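Major allergen Alt a 1 (Alternaria alternata, PDB 3V0R) may bind and inhibit the beta-glucanase activity of host plant thaumatin-like proteins, and is a secreted, disulfide-linked homodimer. Local coordinates at residues D13-I18 / K39-G44; G35-A40 / D47-A52. One frame throughout, in Å; residues are numbered along the deposited sequence.

Contact 1 of 2, residues D13-I18 / K39-G44. With 8AC (8-aminooctanoic acid), chain L; 0FU (2,5,6-triaminopyrimidin-4-ol), chain J; SO4 (sulfate ion), chain B.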
ATOM      1  N   ASP A  13     -16.292 -13.259 -20.169  1.00 32.16           N
ATOM      2  CA  ASP A  13     -15.105 -13.706 -19.434  1.00 33.02           C
ATOM      3  C   ASP A  13     -13.911 -12.804 -19.689  1.00 33.23           C
ATOM      4  O   ASP A  13     -13.000 -12.769 -18.876  1.00 33.67           O
ATOM      5  CB  ASP A  13     -14.719 -15.115 -19.831  1.00 34.86           C
ATOM      6  CG  ASP A  13     -15.594 -16.191 -19.198  1.00 36.49           C
ATOM      7  OD1 ASP A  13     -16.201 -16.002 -18.163  1.00 36.20           O
ATOM      8  OD2 ASP A  13     -15.682 -17.285 -19.806  1.00 37.62           O
ATOM      9  N   TYR A  14     -13.888 -12.132 -20.859  1.00 32.62           N
ATOM     10  CA  TYR A  14     -12.761 -11.267 -21.240  1.00 32.78           C
ATOM     11  C   TYR A  14     -13.173  -9.799 -21.323  1.00 32.13           C
ATOM     12  O   TYR A  14     -12.483  -8.976 -21.922  1.00 32.38           O
ATOM     13  CB  TYR A  14     -12.183 -11.770 -22.568  1.00 34.24           C
ATOM     14  CG  TYR A  14     -11.547 -13.136 -22.374  1.00 35.69           C
ATOM     15  CD1 TYR A  14     -12.224 -14.269 -22.702  1.00 36.89           C
ATOM     16  CD2 TYR A  14     -10.290 -13.248 -21.800  1.00 36.82           C
ATOM     17  CE1 TYR A  14     -11.671 -15.540 -22.498  1.00 38.89           C
ATOM     18  CE2 TYR A  14      -9.726 -14.507 -21.607  1.00 38.64           C
ATOM     19  CZ  TYR A  14     -10.437 -15.605 -21.921  1.00 39.75           C
ATOM     20  OH  TYR A  14      -9.888 -16.851 -21.718  1.00 43.93           O
ATOM     21  N   VAL A  15     -14.298  -9.484 -20.694  1.00 31.68           N
ATOM     22  CA  VAL A  15     -14.837  -8.129 -20.622  1.00 31.69           C
ATOM     23  C   VAL A  15     -14.874  -7.614 -19.194  1.00 31.60           C
ATOM     24  O   VAL A  15     -15.432  -8.269 -18.277  1.00 32.20           O
ATOM     25  CB  VAL A  15     -16.260  -8.117 -21.229  1.00 33.27           C
ATOM     26  CG1 VAL A  15     -16.845  -6.684 -21.155  1.00 32.82           C
ATOM     27  CG2 VAL A  15     -16.209  -8.603 -22.684  1.00 33.32           C
ATOM     28  N   TRP A  16     -14.208  -6.486 -18.965  1.00 31.51           N
ATOM     29  CA  TRP A  16     -14.106  -5.854 -17.657  1.00 31.16           C
ATOM     30  C   TRP A  16     -14.711  -4.494 -17.677  1.00 32.06           C
ATOM     31  O   TRP A  16     -14.692  -3.831 -18.737  1.00 31.89           O
ATOM     32  CB  TRP A  16     -12.668  -5.770 -17.201  1.00 31.21           C
ATOM     33  CG  TRP A  16     -11.965  -7.065 -16.957  1.00 31.37           C
ATOM     34  CD1 TRP A  16     -12.498  -8.323 -16.856  1.00 32.09           C
ATOM     35  CD2 TRP A  16     -10.518  -7.260 -16.759  1.00 32.18           C
ATOM     36  NE1 TRP A  16     -11.516  -9.241 -16.604  1.00 33.04           N
ATOM     37  CE2 TRP A  16     -10.311  -8.630 -16.539  1.00 33.00           C
ATOM     38  CE3 TRP A  16      -9.429  -6.410 -16.776  1.00 32.93           C
ATOM     39  CZ2 TRP A  16      -9.047  -9.163 -16.322  1.00 34.83           C
ATOM     40  CZ3 TRP A  16      -8.181  -6.936 -16.534  1.00 34.16           C
ATOM     41  CH2 TRP A  16      -7.992  -8.301 -16.367  1.00 34.30           C
ATOM     42  N   LYS A  17     -15.205  -4.015 -16.524  1.00 32.04           N
ATOM     43  CA  LYS A  17     -15.825  -2.692 -16.421  1.00 33.21           C
ATOM     44  C   LYS A  17     -14.815  -1.763 -15.814  1.00 32.73           C
ATOM     45  O   LYS A  17     -14.150  -2.145 -14.829  1.00 32.92           O
ATOM     46  CB  LYS A  17     -17.007  -2.804 -15.466  1.00 35.19           C
ATOM     47  CG  LYS A  17     -17.762  -1.497 -15.279  1.00 36.46           C
ATOM     48  CD  LYS A  17     -18.988  -1.732 -14.383  1.00 39.32           C
ATOM     49  CE  LYS A  17     -18.592  -1.510 -12.931  1.00 40.40           C
ATOM     50  NZ  LYS A  17     -19.778  -1.556 -12.000  1.00 43.92           N
ATOM     51  N   ILE A  18     -14.695  -0.557 -16.379  1.00 32.68           N
ATOM     52  CA  ILE A  18     -13.809   0.469 -15.909  1.00 32.23           C
ATOM     53  C   ILE A  18     -14.723   1.572 -15.371  1.00 33.20           C
ATOM     54  O   ILE A  18     -15.700   1.989 -15.993  1.00 33.33           O
ATOM     55  CB  ILE A  18     -12.883   1.066 -16.989  1.00 33.19           C
ATOM     56  CG1 ILE A  18     -12.195  -0.043 -17.771  1.00 33.61           C
ATOM     57  CG2 ILE A  18     -11.915   2.089 -16.338  1.00 33.36           C
ATOM     58  CD1 ILE A  18     -11.124  -0.830 -17.018  1.00 34.34           C
ATOM     59  N   LYS A  39     -13.182  -4.022 -12.800  1.00 34.87           N
ATOM     60  CA  LYS A  39     -13.999  -5.098 -12.228  1.00 36.35           C
ATOM     61  C   LYS A  39     -14.384  -6.141 -13.248  1.00 35.17           C
ATOM     62  O   LYS A  39     -14.800  -5.794 -14.364  1.00 34.60           O
ATOM     63  CB  LYS A  39     -15.258  -4.486 -11.596  1.00 38.67           C
ATOM     64  CG  LYS A  39     -16.054  -5.438 -10.736  1.00 43.29           C
ATOM     65  CD  LYS A  39     -17.308  -4.824 -10.140  1.00 45.75           C
ATOM     66  CE  LYS A  39     -17.794  -5.641  -8.942  1.00 49.50           C
ATOM     67  NZ  LYS A  39     -18.002  -7.070  -9.277  1.00 51.38           N
ATOM     68  N   ALA A  40     -14.276  -7.407 -12.905  1.00 33.98           N
ATOM     69  CA  ALA A  40     -14.774  -8.469 -13.771  1.00 34.33           C
ATOM     70  C   ALA A  40     -16.270  -8.364 -13.916  1.00 34.62           C
ATOM     71  O   ALA A  40     -16.947  -7.851 -13.011  1.00 35.90           O
ATOM     72  CB  ALA A  40     -14.413  -9.860 -13.230  1.00 34.26           C
ATOM     73  N   THR A  41     -16.781  -8.772 -15.069  1.00 34.29           N
ATOM     74  CA  THR A  41     -18.225  -8.798 -15.325  1.00 34.64           C
ATOM     75  C   THR A  41     -18.823 -10.193 -15.294  1.00 35.57           C
ATOM     76  O   THR A  41     -20.028 -10.341 -15.409  1.00 37.18           O
ATOM     77  CB  THR A  41     -18.537  -8.196 -16.714  1.00 34.85           C
ATOM     78  OG1 THR A  41     -17.945  -8.991 -17.744  1.00 33.61           O
ATOM     79  CG2 THR A  41     -17.991  -6.759 -16.828  1.00 34.05           C
ATOM     80  N   ASN A  42     -18.014 -11.239 -15.187  1.00 34.63           N
ATOM     81  CA  ASN A  42     -18.478 -12.583 -15.324  1.00 35.29           C
ATOM     82  C   ASN A  42     -18.794 -13.280 -13.981  1.00 36.10           C
ATOM     83  O   ASN A  42     -18.857 -14.522 -13.942  1.00 37.18           O
ATOM     84  CB  ASN A  42     -17.473 -13.418 -16.110  1.00 34.65           C
ATOM     85  CG  ASN A  42     -16.194 -13.724 -15.310  1.00 34.43           C
ATOM     86  OD1 ASN A  42     -15.941 -13.085 -14.265  1.00 34.35           O
ATOM     87  ND2 ASN A  42     -15.365 -14.657 -15.839  1.00 34.16           N
ATOM     88  N   GLY A  43     -18.948 -12.518 -12.912  1.00 37.17           N
ATOM     89  CA  GLY A  43     -19.164 -13.086 -11.575  1.00 39.40           C
ATOM     90  C   GLY A  43     -17.876 -13.503 -10.867  1.00 40.72           C
ATOM     91  O   GLY A  43     -17.920 -13.912  -9.736  1.00 40.43           O
ATOM     92  N   GLY A  44     -16.708 -13.359 -11.510  1.00 39.36           N
ATOM     93  CA  GLY A  44     -15.468 -13.558 -10.776  1.00 40.18           C
ATOM     94  C   GLY A  44     -15.183 -12.457  -9.767  1.00 41.24           C
ATOM     95  O   GLY A  44     -15.752 -11.403  -9.790  1.00 41.14           O
TER
HETATM   96  NAA 8AC L 211     -12.955 -20.984 -19.119  1.00 65.05           N
HETATM   97  OAB 8AC L 211      -7.844 -12.159 -18.696  1.00 46.75           O
HETATM   98  OAC 8AC L 211      -7.649 -12.608 -16.613  1.00 48.21           O
HETATM   99  CAD 8AC L 211     -12.179 -19.991 -18.362  1.00 63.08           C
HETATM  100  CAE 8AC L 211     -12.536 -18.611 -18.868  1.00 59.16           C
HETATM  101  CAF 8AC L 211     -12.306 -17.540 -17.820  1.00 51.84           C
HETATM  102  CAG 8AC L 211     -10.999 -16.818 -18.175  1.00 47.85           C
HETATM  103  CAH 8AC L 211     -11.041 -15.382 -17.796  1.00 45.98           C
HETATM  104  CAI 8AC L 211      -9.601 -14.795 -17.864  1.00 48.87           C
HETATM  105  CAJ 8AC L 211      -9.661 -13.286 -17.816  1.00 43.91           C
HETATM  106  CAK 8AC L 211      -8.258 -12.659 -17.676  1.00 45.23           C
HETATM  107  C4  0FU J 209      -7.665 -18.447 -17.430  0.50 49.76           C
HETATM  108  N3  0FU J 209      -8.158 -19.458 -18.194  0.50 50.79           N
HETATM  109  C2  0FU J 209      -8.045 -19.461 -19.551  0.50 51.26           C
HETATM  110  NAA 0FU J 209      -8.553 -20.489 -20.246  0.50 51.86           N
HETATM  111  N1  0FU J 209      -7.428 -18.455 -20.209  0.50 47.42           N
HETATM  112  C6  0FU J 209      -6.916 -17.414 -19.491  0.50 45.36           C
HETATM  113  NAB 0FU J 209      -6.316 -16.428 -20.116  0.50 39.80           N
HETATM  114  C5  0FU J 209      -7.019 -17.376 -18.071  0.50 47.25           C
HETATM  115  NAC 0FU J 209      -6.518 -16.365 -17.316  0.50 42.65           N
HETATM  116  O4  0FU J 209      -7.774 -18.413 -16.055  0.50 50.11           O
HETATM  117  S   SO4 B 201     -19.347  -1.363  -8.227  1.00 99.20           S
HETATM  118  O1  SO4 B 201     -18.333  -1.198  -9.325  1.00 71.27           O
HETATM  119  O2  SO4 B 201     -20.691  -1.043  -8.794  1.00 99.94           O
HETATM  120  O3  SO4 B 201     -19.303  -2.778  -7.738  1.00 95.12           O
HETATM  121  O4  SO4 B 201     -19.149  -0.456  -7.057  1.00 79.36           O
HETATM  122  O   HOH W   1     -15.270 -10.816 -16.605  1.00 31.38           O

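Contact 2 of 2, residues G35-A40 / D47-A52. With 0FU (2,5,6-triaminopyrimidin-4-ol), chain M.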
ATOM      1  N   GLY A  35      -5.995   7.349 -11.988  1.00 35.95           N
ATOM      2  CA  GLY A  35      -6.480   6.072 -11.553  1.00 35.65           C
ATOM      3  C   GLY A  35      -7.890   5.730 -11.959  1.00 34.87           C
ATOM      4  O   GLY A  35      -8.655   6.588 -12.382  1.00 33.76           O
ATOM      5  N   PHE A  36      -8.243   4.452 -11.778  1.00 34.38           N
ATOM      6  CA  PHE A  36      -9.565   3.966 -12.145  1.00 34.58           C
ATOM      7  C   PHE A  36      -9.764   2.589 -11.561  1.00 34.44           C
ATOM      8  O   PHE A  36      -8.817   1.975 -11.112  1.00 34.67           O
ATOM      9  CB  PHE A  36      -9.747   3.935 -13.687  1.00 34.12           C
ATOM     10  CG  PHE A  36      -8.647   3.243 -14.386  1.00 34.59           C
ATOM     11  CD1 PHE A  36      -7.525   3.959 -14.829  1.00 35.83           C
ATOM     12  CD2 PHE A  36      -8.700   1.855 -14.613  1.00 36.46           C
ATOM     13  CE1 PHE A  36      -6.476   3.302 -15.439  1.00 35.69           C
ATOM     14  CE2 PHE A  36      -7.629   1.198 -15.234  1.00 36.68           C
ATOM     15  CZ  PHE A  36      -6.530   1.924 -15.643  1.00 36.43           C
ATOM     16  N   ASN A  37     -11.000   2.161 -11.444  1.00 34.99           N
ATOM     17  CA  ASN A  37     -11.343   0.848 -10.883  1.00 35.97           C
ATOM     18  C   ASN A  37     -11.577  -0.110 -12.030  1.00 34.72           C
ATOM     19  O   ASN A  37     -12.139   0.298 -13.099  1.00 34.03           O
ATOM     20  CB  ASN A  37     -12.623   0.935 -10.046  1.00 40.02           C
ATOM     21  CG  ASN A  37     -12.428   1.689  -8.722  1.00 45.13           C
ATOM     22  OD1 ASN A  37     -11.273   1.841  -8.223  1.00 49.87           O
ATOM     23  ND2 ASN A  37     -13.565   2.114  -8.096  1.00 45.94           N
ATOM     24  N   ILE A  38     -11.160  -1.347 -11.859  1.00 34.40           N
ATOM     25  CA  ILE A  38     -11.369  -2.415 -12.864  1.00 34.60           C
ATOM     26  C   ILE A  38     -12.104  -3.570 -12.205  1.00 35.42           C
ATOM     27  O   ILE A  38     -11.676  -4.043 -11.114  1.00 36.99           O
ATOM     28  CB  ILE A  38     -10.055  -2.952 -13.352  1.00 36.24           C
ATOM     29  CG1 ILE A  38      -9.212  -1.845 -13.992  1.00 36.77           C
ATOM     30  CG2 ILE A  38     -10.263  -4.155 -14.304  1.00 36.34           C
ATOM     31  CD1 ILE A  38      -7.924  -2.387 -14.585  1.00 39.24           C
ATOM     32  N   LYS A  39     -13.182  -4.022 -12.800  1.00 34.87           N
ATOM     33  CA  LYS A  39     -13.999  -5.098 -12.228  1.00 36.35           C
ATOM     34  C   LYS A  39     -14.384  -6.141 -13.248  1.00 35.17           C
ATOM     35  O   LYS A  39     -14.800  -5.794 -14.364  1.00 34.60           O
ATOM     36  CB  LYS A  39     -15.258  -4.486 -11.596  1.00 38.67           C
ATOM     37  CG  LYS A  39     -16.054  -5.438 -10.736  1.00 43.29           C
ATOM     38  CD  LYS A  39     -17.308  -4.824 -10.140  1.00 45.75           C
ATOM     39  CE  LYS A  39     -17.794  -5.641  -8.942  1.00 49.50           C
ATOM     40  NZ  LYS A  39     -18.002  -7.070  -9.277  1.00 51.38           N
ATOM     41  N   ALA A  40     -14.276  -7.407 -12.905  1.00 33.98           N
ATOM     42  CA  ALA A  40     -14.774  -8.469 -13.771  1.00 34.33           C
ATOM     43  C   ALA A  40     -16.270  -8.364 -13.916  1.00 34.62           C
ATOM     44  O   ALA A  40     -16.947  -7.851 -13.011  1.00 35.90           O
ATOM     45  CB  ALA A  40     -14.413  -9.860 -13.230  1.00 34.26           C
ATOM     46  N   ASP A  47     -11.585  -7.106  -8.753  1.00 42.16           N
ATOM     47  CA  ASP A  47     -12.094  -5.795  -8.477  1.00 42.28           C
ATOM     48  C   ASP A  47     -10.980  -5.039  -7.815  1.00 44.84           C
ATOM     49  O   ASP A  47     -10.720  -5.250  -6.620  1.00 46.24           O
ATOM     50  CB  ASP A  47     -13.326  -5.897  -7.574  1.00 46.13           C
ATOM     51  CG  ASP A  47     -14.127  -4.609  -7.504  1.00 50.13           C
ATOM     52  OD1 ASP A  47     -13.681  -3.584  -8.027  1.00 52.90           O
ATOM     53  OD2 ASP A  47     -15.210  -4.625  -6.889  1.00 55.79           O
ATOM     54  N   PHE A  48     -10.293  -4.171  -8.535  1.00 44.06           N
ATOM     55  CA  PHE A  48      -9.169  -3.509  -7.970  1.00 45.98           C
ATOM     56  C   PHE A  48      -8.923  -2.150  -8.595  1.00 46.28           C
ATOM     57  O   PHE A  48      -9.562  -1.786  -9.597  1.00 42.46           O
ATOM     58  CB  PHE A  48      -7.946  -4.359  -8.147  1.00 48.40           C
ATOM     59  CG  PHE A  48      -7.513  -4.534  -9.534  1.00 47.84           C
ATOM     60  CD1 PHE A  48      -6.376  -3.852 -10.008  1.00 50.84           C
ATOM     61  CD2 PHE A  48      -8.178  -5.335 -10.378  1.00 47.10           C
ATOM     62  CE1 PHE A  48      -5.952  -4.006 -11.300  1.00 47.05           C
ATOM     63  CE2 PHE A  48      -7.785  -5.494 -11.689  1.00 46.89           C
ATOM     64  CZ  PHE A  48      -6.645  -4.854 -12.145  1.00 49.33           C
ATOM     65  N   THR A  49      -8.046  -1.388  -7.946  1.00 46.22           N
ATOM     66  CA  THR A  49      -7.649  -0.064  -8.437  1.00 47.14           C
ATOM     67  C   THR A  49      -6.374  -0.129  -9.223  1.00 45.81           C
ATOM     68  O   THR A  49      -5.387  -0.827  -8.867  1.00 49.00           O
ATOM     69  CB  THR A  49      -7.534   0.943  -7.299  1.00 51.87           C
ATOM     70  OG1 THR A  49      -8.781   0.983  -6.618  1.00 53.60           O
ATOM     71  CG2 THR A  49      -7.329   2.380  -7.901  1.00 51.88           C
ATOM     72  N   CYS A  50      -6.389   0.521 -10.364  1.00 41.16           N
ATOM     73  CA  CYS A  50      -5.229   0.679 -11.133  1.00 40.56           C
ATOM     74  C   CYS A  50      -4.856   2.174 -11.080  1.00 40.47           C
ATOM     75  O   CYS A  50      -5.679   3.011 -11.423  1.00 38.58           O
ATOM     76  CB  CYS A  50      -5.581   0.180 -12.549  1.00 41.51           C
ATOM     77  SG  CYS A  50      -4.224   0.282 -13.685  1.00 44.18           S
ATOM     78  N   SER A  51      -3.643   2.506 -10.616  1.00 40.13           N
ATOM     79  CA  SER A  51      -3.269   3.914 -10.518  1.00 39.58           C
ATOM     80  C   SER A  51      -1.805   4.135 -10.616  1.00 40.51           C
ATOM     81  O   SER A  51      -0.993   3.220 -10.409  1.00 41.38           O
ATOM     82  CB  SER A  51      -3.750   4.451  -9.178  1.00 40.02           C
ATOM     83  OG  SER A  51      -3.007   3.846  -8.132  1.00 41.36           O
ATOM     84  N   ALA A  52      -1.435   5.371 -10.842  1.00 39.42           N
ATOM     85  CA  ALA A  52      -0.049   5.770 -10.823  1.00 41.50           C
ATOM     86  C   ALA A  52       0.073   7.250 -10.411  1.00 42.23           C
ATOM     87  O   ALA A  52      -0.832   8.077 -10.686  1.00 39.33           O
ATOM     88  CB  ALA A  52       0.582   5.593 -12.227  1.00 41.08           C
TER
HETATM   89  C4  0FU M 212      -6.064   5.617  -6.443  0.50 55.67           C
HETATM   90  N3  0FU M 212      -5.521   6.674  -7.057  0.50 57.73           N
HETATM   91  C2  0FU M 212      -6.204   7.315  -8.029  0.50 56.32           C
HETATM   92  NAA 0FU M 212      -5.594   8.375  -8.599  0.50 57.12           N
HETATM   93  N1  0FU M 212      -7.459   6.927  -8.405  0.50 55.52           N
HETATM   94  C6  0FU M 212      -8.035   5.868  -7.817  0.50 54.13           C
HETATM   95  NAB 0FU M 212      -9.253   5.446  -8.182  0.50 55.26           N
HETATM   96  C5  0FU M 212      -7.325   5.204  -6.808  0.50 53.70           C
HETATM   97  NAC 0FU M 212      -7.799   4.137  -6.165  0.50 51.89           N
HETATM   98  O4  0FU M 212      -5.450   4.927  -5.448  0.50 55.30           O

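Contact 1 of 2, residues D13-I18 / K39-G44
K17 and K39 face each other as an antiparallel hydrogen-bonded pair: K17 N reaches K39 O at 2.8 Å, and K39 N returns to K17 O at 2.9 Å. Both side chains leave the same face of the sheet, but their outer parts differ. K17 bends at chi3, and its NZ donates to sulfate O1 at 3.1 Å and weakly to O2; N109 OD1 of the third subunit also receives a bond from this NZ. K39 approaches the sulfate, probably from the crystallisation liquor, with carbon, its CE lying 3.5 Å from O3. K17 NZ and K39 NZ stay 6.4 Å apart.

Past the paired residues, T41 turns toward the other strand. With OG1 between the backbone N and the carbonyl carbon (chi1 63°), its hydroxyl donates to V15 O at 2.7 Å, coming from above the carbonyl plane, and accepts from G12 N. T41 CG2 lies 3.3 Å from the same V15 O. One water takes the T41 N-H and donates to V15 O, which is thus gripped twice.

N42 ND2 then gives a nearly straight bond (176°) to D13 OD1, 2.8 Å away on the anti side of the carboxylate and somewhat out of its plane, which stands 82° from the amide; ND2 also bonds V88 O of the second subunit. N42 OD1 accepts from G44 N in an Asx turn. D13 OD2 lies against CAE of the bound 8-aminooctanoic acid. The arrangement is the open end of the antiparallel hairpin of strands 15-25 and 33-40, where D13, Y14 and W16 line the 8-aminooctanoic acid pocket.

Contact 2 of 2, residues G35-A40 / D47-A52
I38 runs alongside F48 in the same direction, on the face of the ribbon that also carries F36 and C50. Starting at the root, CB of I38 stands over the F48 ring off-centre, 4.3 Å from the centroid, in a CH-pi contact. CG2 meets F48 CE2 at 3.8 Å. CG1, anti to the carbonyl carbon, carries the chain outward, and the extended second torsion (chi2 -176°) places CD1 3.7 Å from F48 CZ, with C50 CB as its second neighbour. The tip thus bridges two residues of the facing strand, while L84 touches the same side chain.

In the backbone, I38 N bonds F48 O and F48 N returns to I38 O; F36 and C50 form the same kind of pair. F36 curls back over its partner: its CZ touches C50 SG at 3.4 Å, the sulfur sitting oblique to the ring, and C50 O lies over one ring face near the rim. The sulfur itself is tied to C65 by a disulfide, and F73 meets the F36 ring edge-to-face.

The other face is polar. T49 OG1 donates to N37 OD1 at 3.1 Å, tilted 25° from the carbonyl plane. K39 CE passes 3.5 Å from D47 OD2, but K39 NZ remains 4.4 Å from that oxygen, too far for a salt bridge. G35 CA approaches N1 of the bound triaminopyrimidinol at 3.4 Å, and S51 CB lies by the same ring. The chemistry implies a two-sided ribbon: one side joins an apolar, disulfide-tied interior, while the other offers polar groups and borders a ligand pocket.

In the fold
Along the chain, 13-18 comes first, then 35-40 runs into 39-44, and 47-52 follows, so the contacts form successive hairpins of one antiparallel meander in which strand 33-40 is the middle member. K39 and A40 belong to both. The centres of contact 1 and contact 2 lie about 12 Å apart, with contact 2 nearer the centre of the chain. They meet directly in the interior, where W16 CE3 packs 3.4 Å from I38 CG2 and I18 touches F36 and I38. The second subunit reaches both. In this beta-barrel protein the shared strand links separate ligand sites: one for 8-aminooctanoic acid and a triaminopyrimidinol by contact 1, another for a triaminopyrimidinol by contact 2.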